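Local coordinates for protein reducing-end xylose-releasing exo-oligoxylanase Rex8A (Paenibacillus barcinonensis, PDB 6SUD) that hydrolyses linear and branched xylooligosaccharides from their reducing ends, releasing xylose during the breakdown of xylan, at residues R182-I187 / S196-H201; A232-T237 / Y308-E313; S240-N245 / S264-V269. The protein carries 1 engineered substitution. All coordinates share one frame; numbering follows the deposited sequence.

Contacts 1 and 3 border the xylose-binding cleft; contact 2 lies farther out, at the surface. From the N terminus, contact 1 comes first: strand 183-184 and the residues after it meet 196-201, closing a short loop at the entry to helix 200-209. Contact 2 opens next, as the chain leaves helix 215-232. Before it closes, contact 3 brings 240-245 against 264-269, ending an 18-residue loop at the entry to helix 268-280. Two helices later, 308-313 returns to 232-237 and completes contact 2, which therefore encloses contact 3; none cross. Contacts 1 and 3 meet beside one xylose, Ser196 packing on Arg268 and Phe186 on Tyr243, while Ile310 of contact 2 packs on Ser240 of contact 3.

Contact 1: residues R182-I187 / S196-H201; sequences RLIKFI and SYHLPH. With XYP (beta-D-xylopyranose), chain K.
Ile184 and His198 form the tight end of this contact. With CG1 of Ile184 anti to the backbone N (chi1 -166°), CG2 lies over the His198 imidazole, 3.5 Å from its centroid and 15° off its normal, in a CH-pi contact shifted toward NE2. The same methyl lies 3.9 Å from Tyr197 CB, while the other branch extends to the backbone, Ile184 CD1 standing 3.8 Å from Tyr197 O. Leu183 CD2 meets the imidazole at its edge, 4.0 Å from His198 CE1. Both ring nitrogens are engaged beyond the two segments, ND1 with Ser225 and NE2 with Ser193, and Tyr228 stacks on the ring, so the imidazole is fixed in rotation as well as packed.

Toward the sugar the packing gives way to polar edges and water. The Tyr197 ring presents its edge to two backbone carbonyls, with CE2 3.5 Å from Phe186 O. Lys185 O, also in the ring plane, is buried here without a hydrogen-bond partner. Phe186 touches the phenol only loosely, its CD1 3.9 Å from Tyr197 OH. A water spans what direct bonds do not: it donates to Phe186 O and lies 2.6 Å from Tyr197 OH, linking the partly exposed loop to the buried phenol. Beyond that hydroxyl lies a bound xylose, its C3 3.6 Å from Tyr197 OH. Ile184 thus packs at the base of a tyrosine that lines the xylose pocket, close to Asp265, the probable proton acceptor of this glycoside hydrolase family 8 active site.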
loop_
_atom_site.group_PDB
_atom_site.type_symbol
_atom_site.label_atom_id
_atom_site.label_comp_id
_atom_site.label_asym_id
_atom_site.label_seq_id
_atom_site.Cartn_x
_atom_site.Cartn_y
_atom_site.Cartn_z
ATOM N N ARG A 182 1.716 -16.041 -12.004
ATOM C CA ARG A 182 1.218 -14.638 -12.126
ATOM C C ARG A 182 1.213 -13.932 -10.755
ATOM O O ARG A 182 0.418 -12.977 -10.593
ATOM C CB ARG A 182 -0.203 -14.558 -12.700
ATOM C CG ARG A 182 -0.545 -15.533 -13.822
ATOM C CD ARG A 182 0.369 -15.472 -15.027
ATOM N NE ARG A 182 -0.263 -15.935 -16.264
ATOM C CZ ARG A 182 -0.426 -17.209 -16.631
ATOM N NH1 ARG A 182 -0.016 -18.200 -15.858
ATOM N NH2 ARG A 182 -1.006 -17.492 -17.787
ATOM N N LEU A 183 2.098 -14.330 -9.836
ATOM C CA LEU A 183 2.145 -13.775 -8.452
ATOM C C LEU A 183 3.343 -12.836 -8.293
ATOM O O LEU A 183 4.452 -13.178 -8.759
ATOM C CB LEU A 183 2.231 -14.915 -7.439
ATOM C CG LEU A 183 1.033 -15.854 -7.401
ATOM C CD1 LEU A 183 1.220 -16.877 -6.294
ATOM C CD2 LEU A 183 -0.280 -15.096 -7.246
ATOM N N ILE A 184 3.123 -11.705 -7.614
ATOM C CA ILE A 184 4.222 -10.762 -7.262
ATOM C C ILE A 184 5.174 -11.456 -6.279
ATOM O O ILE A 184 4.714 -12.243 -5.429
ATOM C CB ILE A 184 3.661 -9.432 -6.721
ATOM C CG1 ILE A 184 4.745 -8.359 -6.681
ATOM C CG2 ILE A 184 2.962 -9.630 -5.381
ATOM C CD1 ILE A 184 4.238 -6.975 -6.341
ATOM N N LYS A 185 6.473 -11.220 -6.440
ATOM C CA LYS A 185 7.531 -11.816 -5.588
ATOM C C LYS A 185 7.914 -10.854 -4.468
ATOM O O LYS A 185 7.663 -9.666 -4.601
ATOM C CB LYS A 185 8.784 -12.107 -6.410
ATOM C CG LYS A 185 8.588 -13.121 -7.512
ATOM C CD LYS A 185 9.887 -13.401 -8.227
ATOM C CE LYS A 185 9.791 -13.243 -9.726
ATOM N NZ LYS A 185 11.133 -13.221 -10.345
ATOM N N PHE A 186 8.606 -11.357 -3.459
ATOM C CA PHE A 186 9.152 -10.523 -2.358
ATOM C C PHE A 186 10.279 -9.629 -2.909
ATOM O O PHE A 186 10.233 -8.407 -2.731
ATOM C CB PHE A 186 9.604 -11.402 -1.194
ATOM C CG PHE A 186 10.546 -10.694 -0.263
ATOM C CD1 PHE A 186 10.143 -9.541 0.393
ATOM C CD2 PHE A 186 11.841 -11.146 -0.085
ATOM C CE1 PHE A 186 11.008 -8.875 1.241
ATOM C CE2 PHE A 186 12.706 -10.483 0.769
ATOM C CZ PHE A 186 12.294 -9.341 1.417
ATOM N N ILE A 187 11.258 -10.229 -3.582
ATOM C CA ILE A 187 12.276 -9.511 -4.412
ATOM C C ILE A 187 12.441 -10.298 -5.709
ATOM O O ILE A 187 12.057 -11.452 -5.769
ATOM C CB ILE A 187 13.613 -9.303 -3.668
ATOM C CG1 ILE A 187 14.291 -10.618 -3.275
ATOM C CG2 ILE A 187 13.410 -8.373 -2.477
ATOM C CD1 ILE A 187 15.679 -10.445 -2.675
ATOM N N SER A 196 1.099 -8.891 1.688
ATOM C CA SER A 196 0.755 -7.445 1.746
ATOM C C SER A 196 1.099 -6.750 0.417
ATOM O O SER A 196 0.616 -5.632 0.184
ATOM C CB SER A 196 1.446 -6.800 2.912
ATOM O OG SER A 196 2.815 -6.626 2.603
ATOM N N TYR A 197 1.921 -7.371 -0.425
ATOM C CA TYR A 197 2.307 -6.810 -1.749
ATOM C C TYR A 197 1.218 -7.056 -2.803
ATOM O O TYR A 197 1.333 -6.469 -3.897
ATOM C CB TYR A 197 3.611 -7.445 -2.237
ATOM C CG TYR A 197 4.882 -7.040 -1.532
ATOM C CD1 TYR A 197 4.899 -6.350 -0.332
ATOM C CD2 TYR A 197 6.103 -7.398 -2.073
ATOM C CE1 TYR A 197 6.091 -6.010 0.291
ATOM C CE2 TYR A 197 7.305 -7.071 -1.466
ATOM C CZ TYR A 197 7.304 -6.374 -0.270
ATOM O OH TYR A 197 8.494 -6.039 0.327
ATOM N N HIS A 198 0.230 -7.911 -2.524
ATOM C CA HIS A 198 -0.799 -8.343 -3.508
ATOM C C HIS A 198 -1.938 -7.330 -3.567
ATOM O O HIS A 198 -2.704 -7.219 -2.604
ATOM C CB HIS A 198 -1.316 -9.755 -3.208
ATOM C CG HIS A 198 -0.269 -10.783 -3.435
ATOM N ND1 HIS A 198 -0.299 -11.663 -4.513
ATOM C CD2 HIS A 198 0.898 -11.006 -2.785
ATOM C CE1 HIS A 198 0.784 -12.416 -4.459
ATOM N NE2 HIS A 198 1.519 -12.041 -3.391
ATOM N N LEU A 199 -2.046 -6.656 -4.706
ATOM C CA LEU A 199 -3.003 -5.549 -4.919
ATOM C C LEU A 199 -3.837 -5.877 -6.145
ATOM O O LEU A 199 -3.708 -5.215 -7.176
ATOM C CB LEU A 199 -2.241 -4.240 -5.124
ATOM C CG LEU A 199 -1.224 -3.854 -4.058
ATOM C CD1 LEU A 199 -0.511 -2.601 -4.498
ATOM C CD2 LEU A 199 -1.862 -3.627 -2.702
ATOM N N PRO A 200 -4.719 -6.891 -6.067
ATOM C CA PRO A 200 -5.519 -7.311 -7.220
ATOM C C PRO A 200 -6.280 -6.150 -7.872
ATOM O O PRO A 200 -6.424 -6.139 -9.074
ATOM C CB PRO A 200 -6.455 -8.383 -6.632
ATOM C CG PRO A 200 -6.378 -8.153 -5.134
ATOM C CD PRO A 200 -4.944 -7.753 -4.906
ATOM N N HIS A 201 -6.769 -5.227 -7.054
ATOM C CA HIS A 201 -7.483 -4.006 -7.495
ATOM C C HIS A 201 -6.594 -3.097 -8.343
ATOM O O HIS A 201 -7.145 -2.466 -9.276
ATOM C CB HIS A 201 -8.086 -3.271 -6.297
ATOM C CG HIS A 201 -7.175 -3.051 -5.144
ATOM N ND1 HIS A 201 -6.487 -4.077 -4.532
ATOM C CD2 HIS A 201 -6.917 -1.941 -4.421
ATOM C CE1 HIS A 201 -5.804 -3.587 -3.510
ATOM N NE2 HIS A 201 -6.049 -2.286 -3.423
HETATM O O1 XYP K . 11.083 -2.415 5.252
HETATM C C1 XYP K . 10.568 -2.537 3.906
HETATM C C2 XYP K . 9.079 -2.888 3.845
HETATM C C3 XYP K . 8.611 -3.128 2.415
HETATM C C4 XYP K . 9.445 -2.282 1.460
HETATM C C5 XYP K . 9.885 -1.009 2.175
HETATM O O2 XYP K . 8.771 -4.018 4.672
HETATM O O3 XYP K . 7.207 -2.825 2.360
HETATM O O4 XYP K . 10.596 -3.028 1.056
HETATM O O5 XYP K . 10.768 -1.279 3.263
HETATM O O HOH W 1 10.717 -6.215 -1.051
#

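Contact 2: residues A232-T237 / Y308-E313; sequences ACHPVT and YTIEGE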
loop_
_atom_site.group_PDB
_atom_site.type_symbol
_atom_site.label_atom_id
_atom_site.label_comp_id
_atom_site.label_asym_id
_atom_site.label_seq_id
_atom_site.Cartn_x
_atom_site.Cartn_y
_atom_site.Cartn_z
ATOM N N ALA A 232 -3.302 -17.461 1.812
ATOM C CA ALA A 232 -2.331 -16.885 2.775
ATOM C C ALA A 232 -3.017 -16.539 4.092
ATOM O O ALA A 232 -2.326 -16.553 5.132
ATOM C CB ALA A 232 -1.658 -15.659 2.211
ATOM N N CYS A 233 -4.301 -16.194 4.064
ATOM C CA CYS A 233 -4.982 -15.699 5.292
ATOM C C CYS A 233 -5.517 -16.859 6.132
ATOM O O CYS A 233 -6.196 -17.721 5.575
ATOM C CB CYS A 233 -6.126 -14.771 4.942
ATOM S SG CYS A 233 -5.533 -13.231 4.214
ATOM N N HIS A 234 -5.266 -16.822 7.435
ATOM C CA HIS A 234 -5.646 -17.889 8.390
ATOM C C HIS A 234 -7.171 -17.994 8.418
ATOM O O HIS A 234 -7.873 -16.992 8.472
ATOM C CB HIS A 234 -5.001 -17.665 9.754
ATOM C CG HIS A 234 -5.134 -18.867 10.607
ATOM N ND1 HIS A 234 -6.293 -19.120 11.303
ATOM C CD2 HIS A 234 -4.307 -19.917 10.796
ATOM C CE1 HIS A 234 -6.166 -20.292 11.910
ATOM N NE2 HIS A 234 -4.955 -20.806 11.612
ATOM N N PRO A 235 -7.735 -19.208 8.315
ATOM C CA PRO A 235 -9.181 -19.361 8.142
ATOM C C PRO A 235 -10.040 -19.139 9.393
ATOM O O PRO A 235 -11.247 -18.984 9.243
ATOM C CB PRO A 235 -9.354 -20.812 7.659
ATOM C CG PRO A 235 -7.968 -21.298 7.331
ATOM C CD PRO A 235 -7.020 -20.488 8.193
ATOM N N VAL A 236 -9.413 -19.093 10.572
ATOM C CA VAL A 236 -10.090 -18.761 11.864
ATOM C C VAL A 236 -9.853 -17.277 12.205
ATOM O O VAL A 236 -10.826 -16.548 12.449
ATOM C CB VAL A 236 -9.650 -19.692 13.014
ATOM C CG1 VAL A 236 -10.229 -19.263 14.349
ATOM C CG2 VAL A 236 -10.011 -21.131 12.761
ATOM N N THR A 237 -8.600 -16.828 12.190
ATOM C CA THR A 237 -8.178 -15.520 12.759
ATOM C C THR A 237 -8.184 -14.421 11.687
ATOM O O THR A 237 -8.304 -13.255 12.059
ATOM C CB THR A 237 -6.782 -15.676 13.363
ATOM O OG1 THR A 237 -5.956 -15.972 12.233
ATOM C CG2 THR A 237 -6.695 -16.762 14.418
ATOM N N TYR A 308 1.818 -11.711 16.638
ATOM C CA TYR A 308 0.968 -12.917 16.811
ATOM C C TYR A 308 1.410 -13.989 15.824
ATOM O O TYR A 308 1.838 -13.639 14.745
ATOM C CB TYR A 308 -0.516 -12.612 16.583
ATOM C CG TYR A 308 -1.107 -11.565 17.498
ATOM C CD1 TYR A 308 -1.676 -11.906 18.718
ATOM C CD2 TYR A 308 -1.109 -10.230 17.135
ATOM C CE1 TYR A 308 -2.205 -10.932 19.556
ATOM C CE2 TYR A 308 -1.648 -9.252 17.955
ATOM C CZ TYR A 308 -2.210 -9.607 19.165
ATOM O OH TYR A 308 -2.698 -8.629 19.987
ATOM N N THR A 309 1.293 -15.258 16.199
ATOM C CA THR A 309 1.393 -16.354 15.208
ATOM C C THR A 309 0.120 -16.247 14.368
ATOM O O THR A 309 -0.830 -15.600 14.839
ATOM C CB THR A 309 1.559 -17.731 15.853
ATOM O OG1 THR A 309 0.323 -18.024 16.510
ATOM C CG2 THR A 309 2.748 -17.804 16.787
ATOM N N ILE A 310 0.051 -16.853 13.190
ATOM C CA ILE A 310 -1.157 -16.649 12.335
ATOM C C ILE A 310 -2.358 -17.393 12.940
ATOM O O ILE A 310 -3.490 -17.003 12.585
ATOM C CB ILE A 310 -0.927 -16.975 10.846
ATOM C CG1 ILE A 310 -0.552 -18.439 10.620
ATOM C CG2 ILE A 310 0.085 -16.006 10.243
ATOM C CD1 ILE A 310 -0.496 -18.846 9.181
ATOM N N GLU A 311 -2.154 -18.371 13.840
ATOM C CA GLU A 311 -3.285 -19.039 14.558
ATOM C C GLU A 311 -3.670 -18.228 15.808
ATOM O O GLU A 311 -4.606 -18.659 16.528
ATOM C CB GLU A 311 -3.006 -20.524 14.838
ATOM C CG GLU A 311 -1.926 -20.805 15.866
ATOM C CD GLU A 311 -1.738 -22.278 16.220
ATOM O OE1 GLU A 311 -2.649 -23.072 15.952
ATOM O OE2 GLU A 311 -0.681 -22.627 16.793
ATOM N N GLY A 312 -3.016 -17.083 16.045
ATOM C CA GLY A 312 -3.461 -16.055 17.009
ATOM C C GLY A 312 -2.768 -16.146 18.364
ATOM O O GLY A 312 -3.249 -15.484 19.313
ATOM N N GLU A 313 -1.680 -16.911 18.478
ATOM C CA GLU A 313 -0.938 -17.023 19.762
ATOM C C GLU A 313 -0.128 -15.741 19.921
ATOM O O GLU A 313 0.669 -15.405 19.045
ATOM C CB GLU A 313 -0.089 -18.292 19.773
ATOM C CG GLU A 313 -0.916 -19.560 19.659
ATOM C CD GLU A 313 -1.704 -19.930 20.904
ATOM O OE1 GLU A 313 -1.276 -20.878 21.607
ATOM O OE2 GLU A 313 -2.766 -19.315 21.151
#
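His234 turns its CG anti to the backbone N (chi1 -168°), and Thr237 sets OG1 between its backbone N and carbonyl carbon (chi1 65°); together these torsions bring an imidazole and a hydroxyl onto the Ile310-Glu311 peptide. Thr237 OG1 donates to Ile310 O over 2.7 Å, arriving nearly along the C=O axis, and accepts from Leu239 N. The same carbonyl oxygen lies over a face of the imidazole, 3.2 Å from His234 CG. Glu311 CA covers that face too, in a CH-pi contact 4.0 Å from the His234 ring centroid, while Pro235 CD covers the opposite face. His234 ND1 accepts from Val236 N at 3.2 Å, the donor tilted 34° from the ring plane, and, weakly, from Thr237 N, which holds the loop curled around the imidazole. An alanine in place of His234 would probably leave the Val236 N-H without its acceptor and open a gap beside Glu311. Thr237 CG2 packs 3.5 Å from Glu311 O and close to the Gly312 backbone. At the protein surface, the loop after helix 215-232 thus grips a type I turn from Thr309 to Gly312, with Gly312 at positive phi and Thr309 N bonded to Glu313 O as in a G1 bulge, between strands 306-308 and 314-315.

Contact 3: residues S240-N245 / S264-V269; sequences SPEYAN and SDAYRV. With XYP (beta-D-xylopyranose), chain K; XYP (beta-D-xylopyranose), chain J.
Glu242 reaches across to the start of 264-269, and each carbon on the way finds a partner. Its CB lies 4.1 Å from Asp265 CB. CG, set beside the backbone N (chi1 -72°), comes a little closer to that same carbon, at 3.9 Å, and also approaches Ala266 N. From there the extended chain puts CD equally near the amide nitrogens of Ser264 and Asp265. At the tip Glu242 OE2 takes the Asp265 N-H on its anti lone pair, 3.0 Å from N with an N-H...O angle of 164°. Ser264 N is also close to OE2, but its angle is too poor for a bond. The two carboxylates stand almost perpendicular, their planes 87° apart; Glu242 holds the backbone of Asp265, whose OD1 is turned to the xylose and OD2 to Arg268. The like charges come close, Glu242 OE2 lying 4.0 Å from Asp265 OD1.

In the (alpha/alpha)6 barrel of family 8 glycoside hydrolases, this turn leading into helix 268-280 lies in the catalytic cleft. Asp265, the probable proton acceptor, receives O2 of one xylose on OD1 at 2.8 Å; Glu70, the probable proton donor, binds that sugar as well. Arg268 curls back to the turn: NE donates to Asp265 O at 3.1 Å, NH2 forms a salt bridge with Asp265 OD2, and NH1 and, weakly, NH2 bond O3 of the same xylose in the guanidinium plane. Ser264 packs against the second xylose, its CB near C5 of the sugar. Tyr243, its hydroxyl tied to His256, brings only its ring edge toward Asp265 OD2. Further along the segment, Ala266 CB presses on Ser240 O at 3.3 Å, an oxygen buried without a polar partner, and Val269 CG2 closes on Ser240 OG at 3.4 Å.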
loop_
_atom_site.group_PDB
_atom_site.type_symbol
_atom_site.label_atom_id
_atom_site.label_comp_id
_atom_site.label_asym_id
_atom_site.label_seq_id
_atom_site.Cartn_x
_atom_site.Cartn_y
_atom_site.Cartn_z
ATOM N N SER A 240 -2.323 -13.201 8.550
ATOM C CA SER A 240 -1.430 -13.633 7.456
ATOM C C SER A 240 0.012 -13.433 7.888
ATOM O O SER A 240 0.311 -12.603 8.756
ATOM C CB SER A 240 -1.730 -12.878 6.222
ATOM O OG SER A 240 -1.678 -11.480 6.476
ATOM N N PRO A 241 0.940 -14.196 7.286
ATOM C CA PRO A 241 2.363 -14.037 7.561
ATOM C C PRO A 241 2.955 -12.874 6.761
ATOM O O PRO A 241 2.383 -12.508 5.743
ATOM C CB PRO A 241 2.915 -15.392 7.125
ATOM C CG PRO A 241 2.047 -15.774 5.950
ATOM C CD PRO A 241 0.669 -15.242 6.287
ATOM N N GLU A 242 4.065 -12.306 7.243
ATOM C CA GLU A 242 4.766 -11.220 6.510
ATOM C C GLU A 242 5.257 -11.785 5.170
ATOM O O GLU A 242 4.955 -11.168 4.144
ATOM C CB GLU A 242 5.859 -10.594 7.369
ATOM C CG GLU A 242 5.275 -9.748 8.484
ATOM C CD GLU A 242 6.294 -8.990 9.304
ATOM O OE1 GLU A 242 7.048 -9.654 10.074
ATOM O OE2 GLU A 242 6.344 -7.741 9.155
ATOM N N TYR A 243 5.970 -12.917 5.177
ATOM C CA TYR A 243 6.425 -13.585 3.924
ATOM C C TYR A 243 5.738 -14.939 3.816
ATOM O O TYR A 243 5.625 -15.658 4.814
ATOM C CB TYR A 243 7.932 -13.846 3.879
ATOM C CG TYR A 243 8.845 -12.653 4.028
ATOM C CD1 TYR A 243 8.403 -11.343 3.897
ATOM C CD2 TYR A 243 10.195 -12.847 4.278
ATOM C CE1 TYR A 243 9.267 -10.263 4.050
ATOM C CE2 TYR A 243 11.070 -11.785 4.426
ATOM C CZ TYR A 243 10.611 -10.487 4.311
ATOM O OH TYR A 243 11.489 -9.447 4.461
ATOM N N ALA A 244 5.316 -15.285 2.601
ATOM C CA ALA A 244 4.587 -16.541 2.332
ATOM C C ALA A 244 5.141 -17.197 1.072
ATOM O O ALA A 244 5.532 -16.475 0.149
ATOM C CB ALA A 244 3.114 -16.265 2.196
ATOM N N ASN A 245 5.155 -18.530 1.067
ATOM C CA ASN A 245 5.396 -19.365 -0.135
ATOM C C ASN A 245 4.295 -19.107 -1.171
ATOM O O ASN A 245 3.228 -18.555 -0.814
ATOM C CB ASN A 245 5.459 -20.839 0.262
ATOM C CG ASN A 245 6.618 -21.126 1.189
ATOM O OD1 ASN A 245 7.732 -20.700 0.918
ATOM N ND2 ASN A 245 6.372 -21.831 2.280
ATOM N N SER A 264 4.251 -6.033 11.128
ATOM C CA SER A 264 4.093 -4.763 10.359
ATOM C C SER A 264 3.654 -4.950 8.895
ATOM O O SER A 264 2.673 -4.310 8.516
ATOM C CB SER A 264 5.370 -3.989 10.419
ATOM O OG SER A 264 5.766 -3.821 11.767
ATOM N N ASP A 265 4.347 -5.751 8.082
ATOM C CA ASP A 265 3.989 -5.889 6.639
ATOM C C ASP A 265 2.533 -6.365 6.511
ATOM O O ASP A 265 1.738 -5.742 5.741
ATOM C CB ASP A 265 4.909 -6.867 5.900
ATOM C CG ASP A 265 6.183 -6.259 5.348
ATOM O OD1 ASP A 265 6.732 -5.336 5.984
ATOM O OD2 ASP A 265 6.630 -6.737 4.291
ATOM N N ALA A 266 2.187 -7.422 7.256
ATOM C CA ALA A 266 0.925 -8.181 7.088
ATOM C C ALA A 266 -0.292 -7.330 7.462
ATOM O O ALA A 266 -1.412 -7.713 7.072
ATOM C CB ALA A 266 0.962 -9.468 7.874
ATOM N N TYR A 267 -0.120 -6.218 8.181
ATOM C CA TYR A 267 -1.261 -5.343 8.554
ATOM C C TYR A 267 -2.005 -4.880 7.304
ATOM O O TYR A 267 -3.254 -4.773 7.343
ATOM C CB TYR A 267 -0.791 -4.108 9.324
ATOM C CG TYR A 267 -0.059 -4.405 10.598
ATOM C CD1 TYR A 267 -0.044 -5.680 11.141
ATOM C CD2 TYR A 267 0.560 -3.386 11.302
ATOM C CE1 TYR A 267 0.613 -5.952 12.326
ATOM C CE2 TYR A 267 1.227 -3.643 12.486
ATOM C CZ TYR A 267 1.261 -4.927 12.992
ATOM O OH TYR A 267 1.905 -5.167 14.172
ATOM N N ARG A 268 -1.272 -4.664 6.208
ATOM C CA ARG A 268 -1.824 -4.038 4.978
ATOM C C ARG A 268 -2.752 -5.023 4.261
ATOM O O ARG A 268 -3.602 -4.548 3.513
ATOM C CB ARG A 268 -0.694 -3.542 4.077
ATOM C CG ARG A 268 0.190 -2.509 4.766
ATOM C CD ARG A 268 1.408 -2.240 3.912
ATOM N NE ARG A 268 2.371 -3.349 3.908
ATOM C CZ ARG A 268 3.621 -3.249 3.447
ATOM N NH1 ARG A 268 4.030 -2.125 2.894
ATOM N NH2 ARG A 268 4.454 -4.271 3.511
ATOM N N VAL A 269 -2.655 -6.334 4.515
ATOM C CA VAL A 269 -3.541 -7.303 3.827
ATOM C C VAL A 269 -5.010 -6.932 4.056
ATOM O O VAL A 269 -5.769 -6.975 3.067
ATOM C CB VAL A 269 -3.324 -8.758 4.263
ATOM C CG1 VAL A 269 -4.392 -9.621 3.627
ATOM C CG2 VAL A 269 -1.915 -9.226 3.944
HETATM O O1 XYP K . 11.083 -2.415 5.252
HETATM C C1 XYP K . 10.568 -2.537 3.906
HETATM C C2 XYP K . 9.079 -2.888 3.845
HETATM C C3 XYP K . 8.611 -3.128 2.415
HETATM C C4 XYP K . 9.445 -2.282 1.460
HETATM C C5 XYP K . 9.885 -1.009 2.175
HETATM O O2 XYP K . 8.771 -4.018 4.672
HETATM O O3 XYP K . 7.207 -2.825 2.360
HETATM O O4 XYP K . 10.596 -3.028 1.056
HETATM O O5 XYP K . 10.768 -1.279 3.263
HETATM O O1 XYP J . 9.020 -0.157 10.763
HETATM C C1 XYP J . 8.385 -0.488 9.522
HETATM C C2 XYP J . 9.202 0.143 8.397
HETATM C C3 XYP J . 8.509 -0.158 7.096
HETATM C C4 XYP J . 8.432 -1.654 6.892
HETATM C C5 XYP J . 7.764 -2.325 8.084
HETATM O O2 XYP J . 9.345 1.573 8.509
HETATM O O3 XYP J . 9.233 0.448 6.025
HETATM O O4 XYP J . 7.698 -1.864 5.681
HETATM O O5 XYP J . 8.373 -1.918 9.322
#